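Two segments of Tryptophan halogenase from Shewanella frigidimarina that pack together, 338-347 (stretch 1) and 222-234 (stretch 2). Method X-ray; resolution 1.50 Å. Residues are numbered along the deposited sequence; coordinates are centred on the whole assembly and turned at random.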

ATOM      1  N   TYR A 338      -2.541  14.797   3.323  1.00  8.18           N
ATOM      2  CA  TYR A 338      -1.222  14.803   2.739  1.00 10.46           C
ATOM      3  C   TYR A 338      -0.686  16.207   2.620  1.00  7.82           C
ATOM      4  O   TYR A 338      -1.416  17.182   2.510  1.00 10.29           O
ATOM      5  CB  TYR A 338      -1.203  14.065   1.405  1.00  9.64           C
ATOM      6  CG  TYR A 338      -2.098  14.648   0.351  1.00  9.85           C
ATOM      7  CD1 TYR A 338      -3.437  14.295   0.264  1.00 11.23           C
ATOM      8  CD2 TYR A 338      -1.594  15.504  -0.617  1.00 11.99           C
ATOM      9  CE1 TYR A 338      -4.265  14.844  -0.709  1.00 10.83           C
ATOM     10  CE2 TYR A 338      -2.427  16.043  -1.594  1.00 12.06           C
ATOM     11  CZ  TYR A 338      -3.769  15.698  -1.643  1.00 12.87           C
ATOM     12  OH  TYR A 338      -4.594  16.197  -2.652  1.00 14.16           O
ATOM     13  N   ARG A 339       0.638  16.276   2.652  1.00 10.57           N
ATOM     14  CA  ARG A 339       1.297  17.551   2.484  1.00  9.49           C
ATOM     15  C   ARG A 339       1.137  18.039   1.057  1.00 11.22           C
ATOM     16  O   ARG A 339       1.104  17.244   0.128  1.00  9.56           O
ATOM     17  CB  ARG A 339       2.773  17.427   2.849  1.00 10.44           C
ATOM     18  CG  ARG A 339       3.038  17.102   4.304  1.00 10.37           C
ATOM     19  CD  ARG A 339       2.889  18.326   5.181  1.00 10.91           C
ATOM     20  NE  ARG A 339       2.770  17.909   6.561  1.00 12.01           N
ATOM     21  CZ  ARG A 339       2.565  18.715   7.587  1.00 13.58           C
ATOM     22  NH1 ARG A 339       2.477  20.010   7.415  1.00 12.41           N
ATOM     23  NH2 ARG A 339       2.455  18.206   8.801  1.00 17.01           N
ATOM     24  N   ALA A 340       1.041  19.348   0.848  1.00 10.61           N
ATOM     25  CA  ALA A 340       0.738  19.844  -0.492  1.00 10.97           C
ATOM     26  C   ALA A 340       1.798  19.448  -1.556  1.00 11.52           C
ATOM     27  O   ALA A 340       1.477  19.339  -2.742  1.00 11.76           O
ATOM     28  CB  ALA A 340       0.578  21.353  -0.437  1.00 12.73           C
ATOM     29  N   LYS A 341       3.050  19.334  -1.110  1.00 10.64           N
ATOM     30  CA  LYS A 341       4.186  18.893  -1.908  1.00 10.31           C
ATOM     31  C   LYS A 341       4.926  17.840  -1.085  1.00  9.01           C
ATOM     32  O   LYS A 341       4.890  17.919   0.146  1.00 10.86           O
ATOM     33  CB  LYS A 341       5.143  20.091  -2.126  1.00 12.67           C
ATOM     34  CG  LYS A 341       4.644  21.176  -3.023  1.00 15.61           C
ATOM     35  CD  LYS A 341       5.343  22.496  -2.824  1.00 21.35           C
ATOM     36  CE  LYS A 341       6.570  22.611  -3.592  1.00 27.25           C
ATOM     37  NZ  LYS A 341       7.025  24.058  -3.575  1.00 17.83           N
ATOM     38  N   CYS A 342       5.618  16.903  -1.713  1.00  9.13           N
ATOM     39  CA  CYS A 342       6.567  16.026  -0.991  1.00  9.15           C
ATOM     40  C   CYS A 342       8.013  16.534  -1.036  1.00  8.61           C
ATOM     41  O   CYS A 342       8.831  16.033  -0.270  1.00 10.94           O
ATOM     42  CB  CYS A 342       6.575  14.588  -1.495  1.00  8.88           C
ATOM     43  SG  CYS A 342       7.198  14.326  -3.151  1.00 11.40           S
ATOM     44  N   TRP A 343       8.319  17.505  -1.883  1.00  9.43           N
ATOM     45  CA  TRP A 343       9.695  17.941  -2.105  1.00  8.25           C
ATOM     46  C   TRP A 343       9.736  19.481  -2.101  1.00  9.16           C
ATOM     47  O   TRP A 343       9.102  20.116  -2.925  1.00 10.40           O
ATOM     48  CB  TRP A 343      10.220  17.390  -3.425  1.00  7.84           C
ATOM     49  CG  TRP A 343      11.687  17.525  -3.682  1.00  8.37           C
ATOM     50  CD1 TRP A 343      12.550  18.440  -3.151  1.00 10.08           C
ATOM     51  CD2 TRP A 343      12.446  16.705  -4.582  1.00  7.36           C
ATOM     52  NE1 TRP A 343      13.831  18.224  -3.668  1.00 11.68           N
ATOM     53  CE2 TRP A 343      13.792  17.177  -4.548  1.00 10.27           C
ATOM     54  CE3 TRP A 343      12.122  15.627  -5.428  1.00 10.23           C
ATOM     55  CZ2 TRP A 343      14.783  16.601  -5.303  1.00  9.51           C
ATOM     56  CZ3 TRP A 343      13.105  15.049  -6.167  1.00  9.16           C
ATOM     57  CH2 TRP A 343      14.434  15.543  -6.108  1.00  8.93           C
ATOM     58  N   GLN A 344      10.405  20.051  -1.098  1.00  9.87           N
ATOM     59  CA  GLN A 344      10.522  21.504  -0.953  1.00 10.10           C
ATOM     60  C   GLN A 344      12.002  21.801  -0.726  1.00  9.51           C
ATOM     61  O   GLN A 344      12.628  21.188   0.138  1.00 10.42           O
ATOM     62  CB  GLN A 344       9.698  21.973   0.261  1.00  9.78           C
ATOM     63  CG  GLN A 344       9.770  23.469   0.543  1.00 10.85           C
ATOM     64  CD  GLN A 344       9.163  24.275  -0.582  1.00 12.71           C
ATOM     65  OE1 GLN A 344       7.980  24.113  -0.938  1.00 15.56           O
ATOM     66  NE2 GLN A 344       9.968  25.158  -1.172  1.00 15.20           N
ATOM     67  N   ASN A 345      12.531  22.764  -1.470  1.00  9.37           N
ATOM     68  CA  ASN A 345      13.948  23.060  -1.443  1.00  9.62           C
ATOM     69  C   ASN A 345      14.686  21.726  -1.672  1.00 10.13           C
ATOM     70  O   ASN A 345      14.456  21.045  -2.691  1.00 11.32           O
ATOM     71  CB  ASN A 345      14.301  23.780  -0.134  1.00 10.70           C
ATOM     72  CG  ASN A 345      13.785  25.197  -0.086  1.00 14.91           C
ATOM     73  OD1 ASN A 345      12.594  25.434   0.112  1.00 16.80           O
ATOM     74  ND2 ASN A 345      14.678  26.153  -0.311  1.00 16.31           N
ATOM     75  N   ASN A 346      15.568  21.358  -0.753  1.00  9.87           N
ATOM     76  CA  ASN A 346      16.389  20.132  -0.871  1.00 10.48           C
ATOM     77  C   ASN A 346      15.970  19.062   0.106  1.00 10.42           C
ATOM     78  O   ASN A 346      16.788  18.269   0.581  1.00 11.19           O
ATOM     79  CB  ASN A 346      17.886  20.438  -0.709  1.00 12.18           C
ATOM     80  CG  ASN A 346      18.232  20.989   0.631  1.00 10.93           C
ATOM     81  OD1 ASN A 346      17.410  21.601   1.344  1.00 12.55           O
ATOM     82  ND2 ASN A 346      19.507  20.769   1.032  1.00 12.60           N
ATOM     83  N   CYS A 347      14.663  19.026   0.387  1.00 10.69           N
ATOM     84  CA  CYS A 347      14.078  18.102   1.339  1.00  9.76           C
ATOM     85  C   CYS A 347      12.909  17.371   0.687  1.00 10.78           C
ATOM     86  O   CYS A 347      11.989  18.001   0.156  1.00 10.30           O
ATOM     87  CB  CYS A 347      13.586  18.822   2.598  1.00 14.30           C
ATOM     88  SG  CYS A 347      12.782  17.727   3.816  1.00 13.38           S
TER
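Stretch 2, residues 222-234: GQLFIDCTGAKSL

Stretch 2 meets stretch 1 mainly at the latter's C-terminal end, where strand 224-227 runs parallel to the chain at Cys347; the register is fixed by a bridge pairing Cys347 with Phe225, CA to CA 4.7 Å, with both side chains on the same face of the sheet. A type II' turn from Gln344 to Cys347 leads into this pairing, closed by Cys347 N to Gln344 O (3.0 Å) and Gln344 N to Cys347 O (2.9 Å). The turn's own bonds thus occupy the amide and carbonyl of Cys347, and the backbone donor across the stretches is Phe225 N, which reaches Asn346 O at 2.9 Å and a nearly linear 171°. Phe225 O receives a CA-H...O contact from Cys347 CA at 3.1 Å.

Asn346 is the most heavily covered residue. Its CB points sideways, but chi1 in p brings ND2 within 3.0 Å of Gln223 O, a hydrogen bond at 158°; the same nitrogen lies at the edge of the Phe225 ring, 3.7 Å from CD1. Leu224 CB points away, yet its CD1 returns to 4.2 Å from Trp343 CZ2, an apolar contact.

Near the other end of stretch 1, Arg339 reaches Ala231 through water 1, which donates to Ala231 O (2.5 Å) and accepts from Arg339 NH2 (2.9 Å). Ser233 OG, 3.8 Å from Arg339 NE, is satisfied elsewhere in the structure.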

ATOM      1  N   GLY A 222      24.953  17.737   4.575  1.00 13.94           N
ATOM      2  CA  GLY A 222      24.478  17.045   3.393  1.00 13.65           C
ATOM      3  C   GLY A 222      23.881  18.001   2.390  1.00 12.59           C
ATOM      4  O   GLY A 222      23.745  19.214   2.653  1.00 12.18           O
ATOM      5  N   GLN A 223      23.499  17.430   1.245  1.00 11.80           N
ATOM      6  CA  GLN A 223      22.997  18.179   0.108  1.00 10.72           C
ATOM      7  C   GLN A 223      21.511  17.924  -0.161  1.00 11.22           C
ATOM      8  O   GLN A 223      20.846  18.749  -0.801  1.00 10.68           O
ATOM      9  CB  GLN A 223      23.781  17.820  -1.137  1.00 10.99           C
ATOM     10  CG  GLN A 223      25.249  18.271  -1.114  1.00 11.82           C
ATOM     11  CD  GLN A 223      25.974  17.674  -2.244  1.00 10.69           C
ATOM     12  OE1 GLN A 223      26.334  16.495  -2.227  1.00 12.90           O
ATOM     13  NE2 GLN A 223      26.186  18.471  -3.277  1.00 11.83           N
ATOM     14  N   LEU A 224      21.024  16.772   0.290  1.00 11.26           N
ATOM     15  CA  LEU A 224      19.653  16.379   0.080  1.00  9.56           C
ATOM     16  C   LEU A 224      19.247  15.675   1.354  1.00  9.92           C
ATOM     17  O   LEU A 224      19.971  14.793   1.839  1.00 11.51           O
ATOM     18  CB  LEU A 224      19.552  15.426  -1.100  1.00 12.52           C
ATOM     19  CG  LEU A 224      18.132  15.079  -1.503  1.00 15.41           C
ATOM     20  CD1 LEU A 224      17.345  16.246  -2.049  1.00 12.90           C
ATOM     21  CD2 LEU A 224      18.199  13.965  -2.529  1.00 19.15           C
ATOM     22  N   PHE A 225      18.118  16.087   1.923  1.00 10.39           N
ATOM     23  CA  PHE A 225      17.631  15.578   3.187  1.00 10.66           C
ATOM     24  C   PHE A 225      16.300  14.860   2.986  1.00 11.59           C
ATOM     25  O   PHE A 225      15.396  15.430   2.358  1.00 13.12           O
ATOM     26  CB  PHE A 225      17.483  16.731   4.168  1.00 12.33           C
ATOM     27  CG  PHE A 225      18.792  17.298   4.566  1.00 11.78           C
ATOM     28  CD1 PHE A 225      19.443  18.218   3.765  1.00 12.88           C
ATOM     29  CD2 PHE A 225      19.433  16.825   5.725  1.00 11.23           C
ATOM     30  CE1 PHE A 225      20.728  18.699   4.124  1.00 11.90           C
ATOM     31  CE2 PHE A 225      20.712  17.328   6.058  1.00 13.71           C
ATOM     32  CZ  PHE A 225      21.329  18.231   5.280  1.00 13.10           C
ATOM     33  N   ILE A 226      16.174  13.644   3.518  1.00 10.00           N
ATOM     34  CA  ILE A 226      14.963  12.881   3.336  1.00  8.92           C
ATOM     35  C   ILE A 226      14.262  12.875   4.665  1.00 10.20           C
ATOM     36  O   ILE A 226      14.828  12.399   5.669  1.00 10.14           O
ATOM     37  CB  ILE A 226      15.242  11.438   2.903  1.00 10.41           C
ATOM     38  CG1 ILE A 226      16.269  11.339   1.791  1.00 14.40           C
ATOM     39  CG2 ILE A 226      13.927  10.752   2.552  1.00 11.34           C
ATOM     40  CD1 ILE A 226      15.980  12.120   0.594  1.00 16.10           C
ATOM     41  N   ASP A 227      13.034  13.385   4.707  1.00  9.38           N
ATOM     42  CA  ASP A 227      12.280  13.410   5.938  1.00  8.76           C
ATOM     43  C   ASP A 227      11.503  12.096   6.084  1.00 11.17           C
ATOM     44  O   ASP A 227      10.486  11.900   5.419  1.00 10.95           O
ATOM     45  CB  ASP A 227      11.319  14.599   5.958  1.00 10.40           C
ATOM     46  CG  ASP A 227      10.639  14.785   7.298  1.00 11.49           C
ATOM     47  OD1 ASP A 227      10.687  13.870   8.119  1.00 12.71           O
ATOM     48  OD2 ASP A 227      10.009  15.839   7.506  1.00 12.03           O
ATOM     49  N   CYS A 228      11.991  11.222   6.966  1.00 10.84           N
ATOM     50  CA  CYS A 228      11.341   9.996   7.357  1.00 10.56           C
ATOM     51  C   CYS A 228      10.953  10.019   8.856  1.00 12.47           C
ATOM     52  O   CYS A 228      10.924   8.986   9.533  1.00 11.64           O
ATOM     53  CB  CYS A 228      12.267   8.826   7.006  1.00 11.52           C
ATOM     54  SG  CYS A 228      12.506   8.664   5.225  1.00 11.51           S
ATOM     55  N   THR A 229      10.634  11.209   9.357  1.00 11.23           N
ATOM     56  CA  THR A 229      10.349  11.384  10.789  1.00 12.44           C
ATOM     57  C   THR A 229       8.904  11.023  11.203  1.00 14.72           C
ATOM     58  O   THR A 229       8.525  11.203  12.379  1.00 17.60           O
ATOM     59  CB  THR A 229      10.640  12.830  11.234  1.00 13.72           C
ATOM     60  OG1 THR A 229       9.769  13.768  10.570  1.00 12.48           O
ATOM     61  CG2 THR A 229      12.078  13.155  10.999  1.00 12.68           C
ATOM     62  N   GLY A 230       8.101  10.502  10.280  1.00 13.03           N
ATOM     63  CA  GLY A 230       6.706  10.145  10.573  1.00 13.14           C
ATOM     64  C   GLY A 230       5.778  11.331  10.560  1.00 12.58           C
ATOM     65  O   GLY A 230       6.106  12.368   9.995  1.00 14.30           O
ATOM     66  N   ALA A 231       4.584  11.165  11.164  1.00 16.30           N
ATOM     67  CA  ALA A 231       3.513  12.152  11.072  1.00 18.31           C
ATOM     68  C   ALA A 231       3.889  13.546  11.576  1.00 17.39           C
ATOM     69  O   ALA A 231       3.332  14.572  11.137  1.00 20.03           O
ATOM     70  CB  ALA A 231       2.276  11.659  11.806  1.00 21.07           C
ATOM     71  N   LYS A 232       4.838  13.590  12.494  1.00 17.75           N
ATOM     72  CA  LYS A 232       5.350  14.867  12.971  1.00 19.77           C
ATOM     73  C   LYS A 232       6.030  15.684  11.897  1.00 18.95           C
ATOM     74  O   LYS A 232       6.123  16.891  12.052  1.00 20.44           O
ATOM     75  CB  LYS A 232       6.293  14.678  14.159  1.00 20.98           C
ATOM     76  CG  LYS A 232       7.584  13.944  13.862  1.00 25.54           C
ATOM     77  N   SER A 233       6.501  15.052  10.817  1.00 16.45           N
ATOM     78  CA  SER A 233       7.008  15.795   9.657  1.00 14.61           C
ATOM     79  C   SER A 233       7.946  16.957  10.050  1.00 13.78           C
ATOM     80  O   SER A 233       7.749  18.126   9.680  1.00 14.56           O
ATOM     81  CB  SER A 233       5.858  16.259   8.785  1.00 14.77           C
ATOM     82  OG  SER A 233       6.271  16.626   7.484  1.00 14.56           O
ATOM     83  N   LEU A 234       9.001  16.600  10.763  1.00 14.77           N
ATOM     84  CA  LEU A 234       9.872  17.616  11.359  1.00 15.06           C
ATOM     85  C   LEU A 234      10.650  18.507  10.382  1.00 16.23           C
ATOM     86  O   LEU A 234      10.939  19.676  10.684  1.00 15.36           O
ATOM     87  CB  LEU A 234      10.838  16.957  12.334  1.00 16.76           C
ATOM     88  CG  LEU A 234      10.222  16.203  13.515  1.00 21.86           C
ATOM     89  CD1 LEU A 234      11.298  15.590  14.372  1.00 28.12           C
ATOM     90  CD2 LEU A 234       9.323  17.110  14.358  1.00 24.30           C
TER
HETATM   91  O   HOH W   1       1.722  15.446   9.378  1.00 30.68           O